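Protoporphyrinogen oxidase (Exiguobacterium sibiricum, PDB 3LOV) probably oxidises coproporphyrinogen III to coproporphyrin III with molecular oxygen, using bound FAD, in the coproporphyrin-dependent route to heme b. Local coordinates at residues 89-94 with 323-328; 311-316 with 399-404; 338-343 with 382-387; 344-349 with 357-362. All coordinates share one frame; numbering follows the deposited sequence.

All four contacts reach one mixed sheet, through its strands, a loop before one of them or the helix packed on it. Interaction 4 is the most buried and pairs two strands in the middle of that sheet; interaction 2, with the largest interface, adds the edge strand 400-411 to strand 307-318, which also borders interaction 4. Both rest largely on backbone hydrogen bonds, with a beta bulge in interaction 2 and an aspartate carboxylate completing interaction 4, and both have a threonine or arginine near the FAD. Interaction 3 shares strand 340-345 with interaction 4 but seats helix 377-392 on the sheet chiefly through one carboxylate. Interaction 1, partly buried, is the slightest: one backbone bond and a phenylalanine rim against a loop.

Interaction 1: residues 89-94 with 323-328; sequences QAFILD and LPIEGT
The Phe91 ring, on strand 90-94, and Gln89 just before it meet the loop 323-328, the ring with its rim. CG is anti to the carbonyl carbon (chi1 -60°), which brings CE2 and CZ up to the peptide between Glu326 and Gly327. Glu326 O lies close to the ring plane, 3.6 Å from Phe91 CZ, so the carbonyl oxygen looks at ring hydrogens and not at the pi cloud. Ile325 comes in obliquely, neither over the face nor at the edge: its CG2 branch is 4.0 Å from Phe91 CE2, and the two side chains run past each other in opposite directions. One face of the ring carries Gln89 CG, shifted toward the rim. The Gln89 chain, CG anti to its backbone N, bends at chi2 (72°) so that NE2 donates to the carbonyl O of the next residue, Ala90, in the carbonyl plane.

The loop is tied on by Thr328 N, which donates to Gln89 O at 2.9 Å from above the carbonyl plane. That oxygen also receives a CA-H contact from Gly327, with CA 3.1 Å away. A side chain at Gly327 would point straight into Gln89 O, and Glu326 just before it centres an inverse gamma turn. Strand 329-332 then continues the loop and pairs with strand 90-94 inside the sheet. The chemistry is light: one bent hydrogen bond, C-H contacts to carbonyl oxygens and a modest apolar touch, with the close backbone approach depending on a residue that has no CB.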
loop_
_atom_site.group_PDB
_atom_site.type_symbol
_atom_site.label_atom_id
_atom_site.label_comp_id
_atom_site.label_asym_id
_atom_site.label_seq_id
_atom_site.Cartn_x
_atom_site.Cartn_y
_atom_site.Cartn_z
ATOM N N GLN A 89 -4.797 -0.541 21.590
ATOM C CA GLN A 89 -3.365 -0.739 21.829
ATOM C C GLN A 89 -2.704 -1.555 20.690
ATOM O O GLN A 89 -3.190 -2.621 20.294
ATOM C CB GLN A 89 -3.102 -1.404 23.204
ATOM C CG GLN A 89 -1.583 -1.453 23.609
ATOM C CD GLN A 89 -0.990 -0.080 24.000
ATOM O OE1 GLN A 89 -1.324 0.480 25.045
ATOM N NE2 GLN A 89 -0.096 0.448 23.163
ATOM N N ALA A 90 -1.598 -1.039 20.168
ATOM C CA ALA A 90 -0.794 -1.817 19.220
ATOM C C ALA A 90 0.571 -2.177 19.848
ATOM O O ALA A 90 1.011 -1.540 20.824
ATOM C CB ALA A 90 -0.617 -1.053 17.923
ATOM N N PHE A 91 1.232 -3.177 19.255
ATOM C CA PHE A 91 2.409 -3.804 19.837
ATOM C C PHE A 91 3.501 -3.978 18.797
ATOM O O PHE A 91 3.242 -3.934 17.586
ATOM C CB PHE A 91 2.085 -5.200 20.406
ATOM C CG PHE A 91 1.043 -5.222 21.498
ATOM C CD1 PHE A 91 1.404 -5.027 22.834
ATOM C CD2 PHE A 91 -0.301 -5.515 21.194
ATOM C CE1 PHE A 91 0.436 -5.084 23.849
ATOM C CE2 PHE A 91 -1.276 -5.590 22.192
ATOM C CZ PHE A 91 -0.911 -5.367 23.530
ATOM N N ILE A 92 4.726 -4.109 19.284
ATOM C CA ILE A 92 5.874 -4.603 18.505
ATOM C C ILE A 92 6.231 -5.937 19.125
ATOM O O ILE A 92 6.406 -6.020 20.351
ATOM C CB ILE A 92 7.176 -3.761 18.611
ATOM C CG1 ILE A 92 6.939 -2.262 18.412
ATOM C CG2 ILE A 92 8.164 -4.193 17.566
ATOM C CD1 ILE A 92 6.734 -1.814 16.955
ATOM N N LEU A 93 6.341 -6.954 18.281
ATOM C CA LEU A 93 6.917 -8.242 18.630
ATOM C C LEU A 93 8.362 -8.301 18.188
ATOM O O LEU A 93 8.670 -8.176 16.994
ATOM C CB LEU A 93 6.164 -9.368 17.920
ATOM C CG LEU A 93 6.525 -10.829 18.218
ATOM C CD1 LEU A 93 6.258 -11.198 19.684
ATOM C CD2 LEU A 93 5.692 -11.723 17.337
ATOM N N ASP A 94 9.258 -8.470 19.147
ATOM C CA ASP A 94 10.632 -8.847 18.838
ATOM C C ASP A 94 11.048 -10.130 19.563
ATOM O O ASP A 94 10.211 -10.847 20.121
ATOM C CB ASP A 94 11.563 -7.697 19.155
ATOM C CG ASP A 94 11.625 -7.361 20.632
ATOM O OD1 ASP A 94 11.162 -8.138 21.511
ATOM O OD2 ASP A 94 12.140 -6.264 20.902
ATOM N N LEU A 323 -9.063 -12.642 24.753
ATOM C CA LEU A 323 -8.592 -12.072 23.485
ATOM C C LEU A 323 -7.150 -12.516 23.201
ATOM O O LEU A 323 -6.265 -12.302 24.038
ATOM C CB LEU A 323 -8.646 -10.535 23.502
ATOM C CG LEU A 323 -10.007 -9.825 23.554
ATOM C CD1 LEU A 323 -9.832 -8.314 23.809
ATOM C CD2 LEU A 323 -10.825 -10.103 22.283
ATOM N N PRO A 324 -6.908 -13.146 22.028
ATOM C CA PRO A 324 -5.545 -13.586 21.642
ATOM C C PRO A 324 -4.500 -12.458 21.536
ATOM O O PRO A 324 -3.313 -12.693 21.784
ATOM C CB PRO A 324 -5.753 -14.265 20.278
ATOM C CG PRO A 324 -7.221 -14.587 20.197
ATOM C CD PRO A 324 -7.940 -13.604 21.073
ATOM N N ILE A 325 -4.936 -11.260 21.161
ATOM C CA ILE A 325 -4.104 -10.071 21.246
ATOM C C ILE A 325 -4.938 -8.989 21.985
ATOM O O ILE A 325 -6.110 -8.774 21.648
ATOM C CB ILE A 325 -3.648 -9.566 19.833
ATOM C CG1 ILE A 325 -3.444 -10.726 18.836
ATOM C CG2 ILE A 325 -2.367 -8.762 19.962
ATOM C CD1 ILE A 325 -3.335 -10.282 17.371
ATOM N N GLU A 326 -4.350 -8.319 22.986
ATOM C CA GLU A 326 -5.089 -7.320 23.806
ATOM C C GLU A 326 -5.013 -5.903 23.199
ATOM O O GLU A 326 -4.523 -4.954 23.838
ATOM C CB GLU A 326 -4.582 -7.302 25.276
ATOM C CG GLU A 326 -4.832 -8.592 26.096
ATOM C CD GLU A 326 -6.312 -8.990 26.215
ATOM O OE1 GLU A 326 -7.201 -8.097 26.273
ATOM O OE2 GLU A 326 -6.574 -10.217 26.261
ATOM N N GLY A 327 -5.523 -5.769 21.973
ATOM C CA GLY A 327 -5.452 -4.512 21.221
ATOM C C GLY A 327 -5.779 -4.735 19.749
ATOM O O GLY A 327 -6.339 -5.782 19.396
ATOM N N THR A 328 -5.423 -3.789 18.874
ATOM C CA THR A 328 -5.808 -3.916 17.455
ATOM C C THR A 328 -4.857 -4.816 16.669
ATOM O O THR A 328 -5.301 -5.441 15.711
ATOM C CB THR A 328 -5.925 -2.582 16.758
ATOM O OG1 THR A 328 -4.762 -1.795 17.062
ATOM C CG2 THR A 328 -7.229 -1.860 17.210
#

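Interaction 2: residues 311-316 with 399-404; sequences ATVTMI and KQVIIS
Ile316 O is the best-held acceptor, taking two backbone N-H groups: Lys399 N at 2.7 Å, nearly along the C=O axis, and Gln400 N at 3.2 Å, on a lone pair. Two residues thus face one, a classic beta bulge where strand 400-404 begins. Beyond it the register is regular, and Ile316 N reaches Gln400 O almost straight, at 176°. On the face of Thr312, Thr314 and Ile316, the Ile316 side chain lies alongside Gln400 and crosses Ile402 obliquely, CD1 to CD1 3.8 Å. Gln400 keeps its chain extended, and its NE2 is bonded to Tyr48 OH. At the far end a water donates to Thr312 OG1 (2.8 Å) and to Ile402 O and is also bonded to Ser404 OG; Arg57 holds both hydroxyls as well, through its O and NH1. On the other face Val313 CG1 meets Val401 CG1 at 3.7 Å, and Met315, a selenomethionine, runs beside Val401 with CG 3.9 Å from Val401 CG2. Helix 377-392 packs over the face of Val313, Met315, Val401 and Ile403, Leu385 and Leu388 touching Met315, while strand 55-56 touches Thr314 and Ile316 on the other and strand 357-364 pairs with the second edge of strand 307-318.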
loop_
_atom_site.group_PDB
_atom_site.type_symbol
_atom_site.label_atom_id
_atom_site.label_comp_id
_atom_site.label_asym_id
_atom_site.label_seq_id
_atom_site.Cartn_x
_atom_site.Cartn_y
_atom_site.Cartn_z
ATOM N N ALA A 311 1.345 -12.763 1.351
ATOM C CA ALA A 311 0.088 -13.484 1.624
ATOM C C ALA A 311 -0.617 -12.897 2.862
ATOM O O ALA A 311 0.035 -12.512 3.852
ATOM C CB ALA A 311 0.341 -14.957 1.846
ATOM N N THR A 312 -1.945 -12.823 2.808
ATOM C CA THR A 312 -2.724 -12.581 4.006
ATOM C C THR A 312 -3.398 -13.898 4.390
ATOM O O THR A 312 -3.916 -14.636 3.537
ATOM C CB THR A 312 -3.745 -11.431 3.836
ATOM O OG1 THR A 312 -4.702 -11.778 2.833
ATOM C CG2 THR A 312 -3.030 -10.107 3.457
ATOM N N VAL A 313 -3.342 -14.212 5.680
ATOM C CA VAL A 313 -3.886 -15.460 6.189
ATOM C C VAL A 313 -4.816 -15.050 7.332
ATOM O O VAL A 313 -4.368 -14.525 8.336
ATOM C CB VAL A 313 -2.778 -16.447 6.633
ATOM C CG1 VAL A 313 -3.413 -17.788 7.144
ATOM C CG2 VAL A 313 -1.789 -16.692 5.481
ATOM N N THR A 314 -6.112 -15.209 7.110
ATOM C CA THR A 314 -7.121 -14.747 8.038
ATOM C C THR A 314 -7.698 -15.968 8.709
ATOM O O THR A 314 -8.051 -16.915 8.037
ATOM C CB THR A 314 -8.249 -13.956 7.343
ATOM O OG1 THR A 314 -7.749 -12.675 6.911
ATOM C CG2 THR A 314 -9.416 -13.751 8.316
HETATM N N MSE A 315 -7.741 -15.948 10.040
HETATM C CA MSE A 315 -8.301 -17.060 10.833
HETATM C C MSE A 315 -9.518 -16.588 11.628
HETATM O O MSE A 315 -9.412 -15.638 12.408
HETATM C CB MSE A 315 -7.251 -17.576 11.802
HETATM C CG MSE A 315 -6.168 -18.366 11.130
HETATM SE SE MSE A 315 -4.509 -18.278 12.103
HETATM C CE MSE A 315 -3.925 -19.930 11.341
ATOM N N ILE A 316 -10.653 -17.253 11.391
ATOM C CA ILE A 316 -11.924 -16.951 12.025
ATOM C C ILE A 316 -12.075 -17.939 13.172
ATOM O O ILE A 316 -12.054 -19.134 12.968
ATOM C CB ILE A 316 -13.127 -17.114 11.055
ATOM C CG1 ILE A 316 -13.170 -15.967 10.023
ATOM C CG2 ILE A 316 -14.459 -17.162 11.863
ATOM C CD1 ILE A 316 -13.986 -16.264 8.763
ATOM N N LYS A 399 -11.855 -21.773 13.194
ATOM C CA LYS A 399 -13.050 -22.325 12.588
ATOM C C LYS A 399 -12.941 -22.271 11.064
ATOM O O LYS A 399 -13.485 -23.102 10.348
ATOM C CB LYS A 399 -14.268 -21.536 13.078
ATOM C CG LYS A 399 -15.557 -21.965 12.440
ATOM C CD LYS A 399 -16.785 -21.497 13.235
ATOM C CE LYS A 399 -16.943 -19.984 13.222
ATOM N NZ LYS A 399 -18.368 -19.606 13.263
ATOM N N GLN A 400 -12.223 -21.287 10.554
ATOM C CA GLN A 400 -12.087 -21.144 9.107
ATOM C C GLN A 400 -10.834 -20.325 8.826
ATOM O O GLN A 400 -10.499 -19.446 9.627
ATOM C CB GLN A 400 -13.311 -20.447 8.527
ATOM C CG GLN A 400 -13.393 -20.574 7.004
ATOM C CD GLN A 400 -14.416 -19.662 6.396
ATOM O OE1 GLN A 400 -15.209 -19.036 7.096
ATOM N NE2 GLN A 400 -14.412 -19.584 5.077
ATOM N N VAL A 401 -10.158 -20.629 7.714
ATOM C CA VAL A 401 -8.980 -19.897 7.292
ATOM C C VAL A 401 -9.176 -19.400 5.859
ATOM O O VAL A 401 -9.657 -20.123 5.027
ATOM C CB VAL A 401 -7.701 -20.754 7.477
ATOM C CG1 VAL A 401 -6.459 -19.968 7.163
ATOM C CG2 VAL A 401 -7.631 -21.242 8.905
ATOM N N ILE A 402 -8.838 -18.134 5.599
ATOM C CA ILE A 402 -8.958 -17.526 4.266
ATOM C C ILE A 402 -7.563 -17.034 3.905
ATOM O O ILE A 402 -6.992 -16.152 4.592
ATOM C CB ILE A 402 -9.983 -16.330 4.251
ATOM C CG1 ILE A 402 -11.381 -16.778 4.745
ATOM C CG2 ILE A 402 -10.063 -15.651 2.813
ATOM C CD1 ILE A 402 -12.270 -15.624 5.463
ATOM N N ILE A 403 -6.999 -17.631 2.852
ATOM C CA ILE A 403 -5.656 -17.341 2.373
ATOM C C ILE A 403 -5.721 -16.563 1.047
ATOM O O ILE A 403 -6.435 -16.949 0.144
ATOM C CB ILE A 403 -4.850 -18.655 2.149
ATOM C CG1 ILE A 403 -4.486 -19.318 3.488
ATOM C CG2 ILE A 403 -3.579 -18.388 1.387
ATOM C CD1 ILE A 403 -3.911 -20.745 3.311
ATOM N N SER A 404 -5.005 -15.457 0.954
ATOM C CA SER A 404 -4.938 -14.677 -0.280
ATOM C C SER A 404 -3.490 -14.351 -0.562
ATOM O O SER A 404 -2.688 -14.238 0.359
ATOM C CB SER A 404 -5.735 -13.395 -0.138
ATOM O OG SER A 404 -7.037 -13.704 0.321
HETATM O O HOH W 1 -6.735 -13.638 3.069
#

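Interaction 3: residues 338-343 with 382-387; sequences YSITAC and QAVLQD
Helix 377-392 packs across the mixed sheet, and here its Asp387 receives the turn that leads into strand 340-345. The carboxylate oxygen OD2 accepts two consecutive backbone N-H groups: Ile340 N at 2.8 Å, meeting OD2 nearly along its C-O axis, and Ser339 N at 2.6 Å, a weak bond bent to 126°. Asp387 CG is anti to the carbonyl carbon (chi1 -78°), beside the helix backbone N. The second oxygen, OD1, accepts from a water whose oxygen is 2.5 Å away, and that water is also bonded to Ser339 OG. Tyr338 offers the carboxylate its ring edge, CD1 3.6 Å from Asp387 OD1, with the two planes 79° apart. The Ile340 and Val384 side chains cross at about a right angle, CG2 to CG2 3.9 Å, and Ser339 OG sits 3.7 Å from Ala383 CB. Leu388 and Ile391 of the same helix continue the apolar contact with Ile340. An alanine in place of Asp387 removes the acceptor of both amides and would probably loosen the seat of the turn on the helix. With two N-H groups and a water hydrogen directed at it, the buried carboxylate is likely to be ionised, its charge met by these backbone N-H groups and the water.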
loop_
_atom_site.group_PDB
_atom_site.type_symbol
_atom_site.label_atom_id
_atom_site.label_comp_id
_atom_site.label_asym_id
_atom_site.label_seq_id
_atom_site.Cartn_x
_atom_site.Cartn_y
_atom_site.Cartn_z
ATOM N N TYR A 338 10.030 -15.627 13.445
ATOM C CA TYR A 338 8.633 -15.773 13.027
ATOM C C TYR A 338 8.514 -15.644 11.526
ATOM O O TYR A 338 9.298 -14.964 10.902
ATOM C CB TYR A 338 7.741 -14.703 13.681
ATOM C CG TYR A 338 7.770 -14.739 15.172
ATOM C CD1 TYR A 338 6.982 -15.654 15.866
ATOM C CD2 TYR A 338 8.583 -13.897 15.889
ATOM C CE1 TYR A 338 6.994 -15.722 17.239
ATOM C CE2 TYR A 338 8.617 -13.958 17.275
ATOM C CZ TYR A 338 7.810 -14.876 17.945
ATOM O OH TYR A 338 7.819 -14.966 19.322
ATOM N N SER A 339 7.527 -16.316 10.965
ATOM C CA SER A 339 7.158 -16.154 9.578
ATOM C C SER A 339 6.283 -14.930 9.351
ATOM O O SER A 339 6.414 -14.279 8.322
ATOM C CB SER A 339 6.420 -17.407 9.108
ATOM O OG SER A 339 7.249 -18.555 9.244
ATOM N N ILE A 340 5.409 -14.584 10.296
ATOM C CA ILE A 340 4.537 -13.433 10.109
ATOM C C ILE A 340 5.221 -12.076 10.348
ATOM O O ILE A 340 6.012 -11.919 11.278
ATOM C CB ILE A 340 3.223 -13.535 10.919
ATOM C CG1 ILE A 340 3.428 -13.428 12.432
ATOM C CG2 ILE A 340 2.527 -14.827 10.613
ATOM C CD1 ILE A 340 2.080 -13.646 13.232
ATOM N N THR A 341 4.907 -11.095 9.501
ATOM C CA THR A 341 5.457 -9.751 9.641
ATOM C C THR A 341 4.532 -8.822 10.428
ATOM O O THR A 341 4.970 -7.772 10.923
ATOM C CB THR A 341 5.672 -9.132 8.270
ATOM O OG1 THR A 341 4.398 -8.820 7.714
ATOM C CG2 THR A 341 6.437 -10.148 7.299
ATOM N N ALA A 342 3.253 -9.186 10.519
ATOM C CA ALA A 342 2.250 -8.403 11.255
ATOM C C ALA A 342 1.019 -9.256 11.420
ATOM O O ALA A 342 0.862 -10.248 10.715
ATOM C CB ALA A 342 1.891 -7.075 10.518
ATOM N N CYS A 343 0.179 -8.907 12.382
ATOM C CA CYS A 343 -1.127 -9.542 12.572
ATOM C C CYS A 343 -2.114 -8.523 13.113
ATOM O O CYS A 343 -1.745 -7.681 13.937
ATOM C CB CYS A 343 -1.071 -10.689 13.551
ATOM S SG CYS A 343 -2.645 -11.611 13.682
ATOM N N GLN A 382 0.254 -23.588 8.372
ATOM C CA GLN A 382 0.942 -24.186 9.507
ATOM C C GLN A 382 1.974 -23.206 10.109
ATOM O O GLN A 382 2.032 -23.038 11.321
ATOM C CB GLN A 382 1.570 -25.539 9.095
ATOM C CG GLN A 382 2.325 -26.290 10.209
ATOM C CD GLN A 382 1.511 -26.448 11.492
ATOM O OE1 GLN A 382 2.040 -26.287 12.594
ATOM N NE2 GLN A 382 0.219 -26.746 11.352
ATOM N N ALA A 383 2.742 -22.524 9.259
ATOM C CA ALA A 383 3.700 -21.528 9.721
ATOM C C ALA A 383 2.997 -20.399 10.488
ATOM O O ALA A 383 3.433 -20.015 11.571
ATOM C CB ALA A 383 4.477 -20.955 8.539
ATOM N N VAL A 384 1.915 -19.874 9.920
ATOM C CA VAL A 384 1.157 -18.800 10.577
ATOM C C VAL A 384 0.604 -19.296 11.931
ATOM O O VAL A 384 0.678 -18.582 12.946
ATOM C CB VAL A 384 0.016 -18.224 9.660
ATOM C CG1 VAL A 384 -0.960 -17.310 10.466
ATOM C CG2 VAL A 384 0.588 -17.423 8.522
ATOM N N LEU A 385 0.060 -20.509 11.946
ATOM C CA LEU A 385 -0.514 -21.065 13.186
ATOM C C LEU A 385 0.528 -21.245 14.274
ATOM O O LEU A 385 0.302 -20.839 15.419
ATOM C CB LEU A 385 -1.241 -22.388 12.948
ATOM C CG LEU A 385 -2.735 -22.133 12.818
ATOM C CD1 LEU A 385 -3.461 -23.164 11.915
ATOM C CD2 LEU A 385 -3.354 -21.997 14.205
ATOM N N GLN A 386 1.663 -21.837 13.923
ATOM C CA GLN A 386 2.747 -21.985 14.882
ATOM C C GLN A 386 3.173 -20.642 15.483
ATOM O O GLN A 386 3.465 -20.545 16.678
ATOM C CB GLN A 386 3.968 -22.592 14.219
ATOM C CG GLN A 386 3.762 -24.003 13.741
ATOM C CD GLN A 386 5.060 -24.654 13.296
ATOM O OE1 GLN A 386 6.158 -24.186 13.645
ATOM N NE2 GLN A 386 4.943 -25.750 12.538
ATOM N N ASP A 387 3.284 -19.623 14.638
ATOM C CA ASP A 387 3.710 -18.316 15.122
ATOM C C ASP A 387 2.707 -17.858 16.142
ATOM O O ASP A 387 3.078 -17.513 17.253
ATOM C CB ASP A 387 3.823 -17.286 13.983
ATOM C CG ASP A 387 5.093 -17.446 13.151
ATOM O OD1 ASP A 387 5.955 -18.246 13.538
ATOM O OD2 ASP A 387 5.244 -16.760 12.105
HETATM O O HOH W 2 6.977 -19.503 11.612
#

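Interaction 4: residues 344-349 with 357-362; sequences TAIDQK and HTVLRA
The Arg361 guanidinium has a water at its edge, in plane, accepting from NE and also bonded to Thr344 OG1; Ile346 CD1 approaches the group obliquely. Arg361 NH1 donates to Gly58 O. Arg361 and Thr344 sit on an antiparallel strand pair that runs into a short helix: they exchange both backbone bonds, Arg361 N to Thr344 O at 2.8 Å and 165°, and then Ala345, at the N-cap position, leads into helix 346-349. At the start of that helix, Ile346 lays CG1 and CD1 obliquely against Arg361 CB (CD1 to CB 3.8 Å). Leu360 CD2 comes 4.0 Å from Ala345 CA. The Arg361 side chain lies about 6 Å from the bound FAD and touches Asp60, an FAD-binding residue salt-bridged to Lys349. Past the last strand pair, a weak bond from Ile346 N to Val359 O and the Asp347 carboxylate continue the contact. With CG in the crowded position (chi1 61°), Asp347 OD1 takes Val359 N at 2.8 Å from above the carboxylate plane, while OD2 accepts from a water. A leucine here removes both carboxylate oxygens and would probably loosen the hold of the helix start on strand 357-362. The oxygen of that water is 2.5 Å from Thr358 OG1, to which it is also bonded.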
loop_
_atom_site.group_PDB
_atom_site.type_symbol
_atom_site.label_atom_id
_atom_site.label_comp_id
_atom_site.label_asym_id
_atom_site.label_seq_id
_atom_site.Cartn_x
_atom_site.Cartn_y
_atom_site.Cartn_z
ATOM N N THR A 344 -3.357 -8.598 12.644
ATOM C CA THR A 344 -4.394 -7.675 13.096
ATOM C C THR A 344 -5.566 -8.456 13.664
ATOM O O THR A 344 -5.929 -9.511 13.127
ATOM C CB THR A 344 -4.931 -6.840 11.940
ATOM O OG1 THR A 344 -3.853 -6.132 11.330
ATOM C CG2 THR A 344 -6.001 -5.872 12.426
ATOM N N ALA A 345 -6.116 -7.933 14.763
ATOM C CA ALA A 345 -7.360 -8.409 15.323
ATOM C C ALA A 345 -8.441 -7.637 14.596
ATOM O O ALA A 345 -8.873 -6.581 15.053
ATOM C CB ALA A 345 -7.419 -8.153 16.842
ATOM N N ILE A 346 -8.816 -8.156 13.429
ATOM C CA ILE A 346 -9.779 -7.532 12.535
ATOM C C ILE A 346 -11.051 -7.096 13.266
ATOM O O ILE A 346 -11.577 -5.997 13.041
ATOM C CB ILE A 346 -10.223 -8.539 11.439
ATOM C CG1 ILE A 346 -9.147 -8.758 10.365
ATOM C CG2 ILE A 346 -11.525 -8.077 10.784
ATOM C CD1 ILE A 346 -8.277 -7.579 10.044
ATOM N N ASP A 347 -11.569 -7.974 14.125
ATOM C CA ASP A 347 -12.822 -7.656 14.830
ATOM C C ASP A 347 -12.650 -6.525 15.855
ATOM O O ASP A 347 -13.614 -5.887 16.231
ATOM C CB ASP A 347 -13.388 -8.903 15.512
ATOM C CG ASP A 347 -12.437 -9.463 16.554
ATOM O OD1 ASP A 347 -11.400 -10.043 16.164
ATOM O OD2 ASP A 347 -12.724 -9.298 17.750
ATOM N N GLN A 348 -11.430 -6.289 16.323
ATOM C CA GLN A 348 -11.133 -5.111 17.152
ATOM C C GLN A 348 -10.940 -3.822 16.335
ATOM O O GLN A 348 -11.252 -2.736 16.806
ATOM C CB GLN A 348 -9.863 -5.326 17.988
ATOM C CG GLN A 348 -9.865 -6.543 18.887
ATOM C CD GLN A 348 -10.879 -6.422 19.972
ATOM O OE1 GLN A 348 -11.919 -7.074 19.915
ATOM N NE2 GLN A 348 -10.607 -5.561 20.961
ATOM N N LYS A 349 -10.388 -3.932 15.137
ATOM C CA LYS A 349 -10.027 -2.735 14.359
ATOM C C LYS A 349 -11.267 -2.241 13.608
ATOM O O LYS A 349 -11.468 -1.048 13.504
ATOM C CB LYS A 349 -8.882 -3.070 13.399
ATOM C CG LYS A 349 -8.390 -1.919 12.503
ATOM C CD LYS A 349 -7.159 -2.348 11.696
ATOM C CE LYS A 349 -6.694 -1.290 10.712
ATOM N NZ LYS A 349 -5.912 -1.901 9.615
ATOM N N HIS A 357 -17.337 -12.666 16.443
ATOM C CA HIS A 357 -16.203 -13.558 16.298
ATOM C C HIS A 357 -14.898 -12.862 16.579
ATOM O O HIS A 357 -14.824 -11.638 16.607
ATOM C CB HIS A 357 -16.146 -14.130 14.875
ATOM C CG HIS A 357 -17.326 -14.965 14.502
ATOM N ND1 HIS A 357 -18.555 -14.418 14.205
ATOM C CD2 HIS A 357 -17.456 -16.302 14.338
ATOM C CE1 HIS A 357 -19.392 -15.383 13.873
ATOM N NE2 HIS A 357 -18.751 -16.537 13.951
ATOM N N THR A 358 -13.866 -13.681 16.777
ATOM C CA THR A 358 -12.515 -13.228 16.912
ATOM C C THR A 358 -11.879 -13.582 15.584
ATOM O O THR A 358 -11.855 -14.758 15.184
ATOM C CB THR A 358 -11.819 -13.936 18.072
ATOM O OG1 THR A 358 -12.467 -13.550 19.291
ATOM C CG2 THR A 358 -10.345 -13.564 18.166
ATOM N N VAL A 359 -11.377 -12.561 14.887
ATOM C CA VAL A 359 -10.747 -12.780 13.591
ATOM C C VAL A 359 -9.366 -12.169 13.565
ATOM O O VAL A 359 -9.211 -10.964 13.826
ATOM C CB VAL A 359 -11.594 -12.191 12.484
ATOM C CG1 VAL A 359 -10.963 -12.483 11.112
ATOM C CG2 VAL A 359 -13.048 -12.741 12.590
ATOM N N LEU A 360 -8.378 -13.010 13.242
ATOM C CA LEU A 360 -6.986 -12.588 13.142
ATOM C C LEU A 360 -6.571 -12.593 11.654
ATOM O O LEU A 360 -6.868 -13.527 10.918
ATOM C CB LEU A 360 -6.058 -13.473 14.005
ATOM C CG LEU A 360 -6.268 -13.548 15.545
ATOM C CD1 LEU A 360 -5.245 -14.486 16.221
ATOM C CD2 LEU A 360 -6.191 -12.169 16.207
ATOM N N ARG A 361 -5.922 -11.528 11.201
ATOM C CA ARG A 361 -5.360 -11.480 9.823
ATOM C C ARG A 361 -3.846 -11.290 9.924
ATOM O O ARG A 361 -3.392 -10.247 10.372
ATOM C CB ARG A 361 -5.978 -10.377 8.930
ATOM C CG ARG A 361 -5.520 -10.508 7.433
ATOM C CD ARG A 361 -6.310 -9.711 6.393
ATOM N NE ARG A 361 -5.937 -8.309 6.355
ATOM C CZ ARG A 361 -5.939 -7.531 5.259
ATOM N NH1 ARG A 361 -6.313 -7.990 4.064
ATOM N NH2 ARG A 361 -5.554 -6.276 5.363
ATOM N N ALA A 362 -3.093 -12.331 9.583
ATOM C CA ALA A 362 -1.633 -12.276 9.564
ATOM C C ALA A 362 -1.134 -11.979 8.141
ATOM O O ALA A 362 -1.742 -12.372 7.160
ATOM C CB ALA A 362 -1.016 -13.566 10.120
HETATM O O HOH W 3 -5.429 -6.071 8.596
HETATM O O HOH W 4 -11.971 -11.126 19.576
#